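Local atomic coordinates of xylulose kinase (Bifidobacterium adolescentis ATCC 15703, PDB entry 3I8B), a protein that probably phosphorylates D-xylulose to D-xylulose 5-phosphate with ATP, as a magnesium-binding sugar kinase of the FGGY family. Residues Asp195-Ser200 against Ala318-Tyr324. Numbering follows the deposited sequence.
Sequences DRSDAS and ADCTGHY
A short helix starting at R196 meets the turn that joins the antiparallel strands 315-318 and 324-330, with S197 CA 4.5 Å from A318 CA. D195 is the N-cap: OD1 accepts from S197 N (3.0 Å) and S197 OG (2.6 Å), OD2 from D198 N (3.0 Å). D319 (chi1 p) shapes the turn as an Asx turn, OD1 taking T321 N (2.9 Å) and H323 N (2.7 Å), while G322 has positive phi (86°). Backbone D319 N donates to H323 O (3.1 Å). That same carbonyl takes two bonds from R196 (m, t, p), NH1 at 3.0 Å and NH2 at 3.2 Å. S200 OG accepts from A318 N (2.9 Å) and donates to S197 O (2.7 Å). The contact joins the N-terminal and C-terminal regions of the FGGY kinase fold, the S200 side chain about 5 Å from that of Q74, predicted to bind substrate. The R196 guanidinium lies between A318 CB and G322 C and makes a cation-pi contact over the Y324 ring, CZ 5.0 Å from its centroid. In van der Waals contact, S197 CB is 3.1 Å from A318 O. Water 1 links R196 NH1, D319 O and G322 N; water 2 links R196 NH2 and Y324 OH.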
# COMPACT_ATOMS: atom_id res chain seq x y z
N ASP A 195 -2.76 8.67 -10.16
CA ASP A 195 -3.36 7.49 -10.78
C ASP A 195 -4.46 6.90 -9.89
O ASP A 195 -4.67 7.36 -8.77
CB ASP A 195 -2.31 6.43 -11.10
CG ASP A 195 -2.05 5.49 -9.93
OD1 ASP A 195 -2.02 4.25 -10.16
OD2 ASP A 195 -1.85 5.98 -8.79
N ARG A 196 -5.12 5.85 -10.38
CA ARG A 196 -6.17 5.19 -9.60
C ARG A 196 -5.66 4.55 -8.31
O ARG A 196 -6.38 4.52 -7.31
CB ARG A 196 -6.88 4.13 -10.45
CG ARG A 196 -7.74 4.69 -11.58
CD ARG A 196 -8.17 3.57 -12.51
NE ARG A 196 -9.18 2.69 -11.92
CZ ARG A 196 -8.94 1.48 -11.41
NH1 ARG A 196 -7.71 0.99 -11.39
NH2 ARG A 196 -9.93 0.76 -10.91
N SER A 197 -4.44 4.02 -8.32
CA SER A 197 -4.00 3.27 -7.14
C SER A 197 -3.75 4.18 -5.93
O SER A 197 -4.21 3.89 -4.82
CB SER A 197 -2.80 2.37 -7.46
OG SER A 197 -1.66 3.14 -7.81
N ASP A 198 -3.05 5.29 -6.14
CA ASP A 198 -2.81 6.21 -5.02
C ASP A 198 -4.06 6.97 -4.59
O ASP A 198 -4.30 7.14 -3.40
CB ASP A 198 -1.67 7.19 -5.33
CG ASP A 198 -0.49 7.03 -4.38
OD1 ASP A 198 -0.64 6.43 -3.29
OD2 ASP A 198 0.61 7.51 -4.73
N ALA A 199 -4.86 7.41 -5.55
CA ALA A 199 -6.11 8.10 -5.21
C ALA A 199 -7.05 7.22 -4.37
O ALA A 199 -7.74 7.71 -3.48
CB ALA A 199 -6.80 8.58 -6.47
N SER A 200 -7.06 5.93 -4.64
CA SER A 200 -7.91 5.00 -3.90
C SER A 200 -7.52 4.89 -2.43
O SER A 200 -8.24 4.28 -1.63
CB SER A 200 -7.90 3.61 -4.54
OG SER A 200 -6.66 2.94 -4.34
N ALA A 318 -7.25 0.36 -5.63
CA ALA A 318 -7.12 0.02 -7.04
C ALA A 318 -5.68 -0.35 -7.35
O ALA A 318 -4.76 0.08 -6.66
CB ALA A 318 -7.56 1.19 -7.91
N ASP A 319 -5.47 -1.15 -8.39
CA ASP A 319 -4.12 -1.53 -8.78
C ASP A 319 -3.66 -0.60 -9.92
O ASP A 319 -4.31 0.41 -10.19
CB ASP A 319 -4.06 -2.99 -9.23
CG ASP A 319 -4.43 -3.18 -10.70
OD1 ASP A 319 -5.17 -2.34 -11.26
OD2 ASP A 319 -3.97 -4.17 -11.29
N CYS A 320 -2.57 -0.96 -10.58
CA CYS A 320 -2.01 -0.13 -11.66
C CYS A 320 -2.26 -0.65 -13.07
O CYS A 320 -1.54 -0.31 -14.01
CB CYS A 320 -0.51 0.09 -11.46
SG CYS A 320 -0.10 1.15 -10.05
N THR A 321 -3.30 -1.47 -13.24
CA THR A 321 -3.62 -2.00 -14.56
C THR A 321 -5.07 -1.74 -14.94
O THR A 321 -5.61 -2.36 -15.87
CB THR A 321 -3.32 -3.50 -14.67
OG1 THR A 321 -4.25 -4.23 -13.86
CG2 THR A 321 -1.92 -3.79 -14.21
N GLY A 322 -5.69 -0.81 -14.23
CA GLY A 322 -7.10 -0.51 -14.44
C GLY A 322 -8.00 -1.42 -13.62
O GLY A 322 -9.21 -1.42 -13.81
N HIS A 323 -7.41 -2.19 -12.72
CA HIS A 323 -8.20 -3.13 -11.93
C HIS A 323 -8.17 -2.84 -10.43
O HIS A 323 -8.06 -1.69 -10.02
CB HIS A 323 -7.76 -4.56 -12.24
CG HIS A 323 -7.95 -4.93 -13.68
ND1 HIS A 323 -6.92 -4.91 -14.60
CD2 HIS A 323 -9.07 -5.28 -14.37
CE1 HIS A 323 -7.39 -5.26 -15.78
NE2 HIS A 323 -8.69 -5.48 -15.67
N TYR A 324 -8.25 -3.89 -9.62
CA TYR A 324 -8.44 -3.69 -8.19
C TYR A 324 -7.43 -4.43 -7.32
O TYR A 324 -6.94 -5.50 -7.69
CB TYR A 324 -9.89 -3.99 -7.80
CG TYR A 324 -10.81 -3.01 -8.49
CD1 TYR A 324 -11.10 -1.78 -7.91
CD2 TYR A 324 -11.34 -3.29 -9.74
CE1 TYR A 324 -11.90 -0.86 -8.55
CE2 TYR A 324 -12.16 -2.37 -10.39
CZ TYR A 324 -12.43 -1.15 -9.79
OH TYR A 324 -13.23 -0.23 -10.42
O HOH W 1 -5.14 1.57 -12.43
O HOH W 2 -12.26 2.00 -12.41
O HOH W 3 -3.46 1.22 -4.28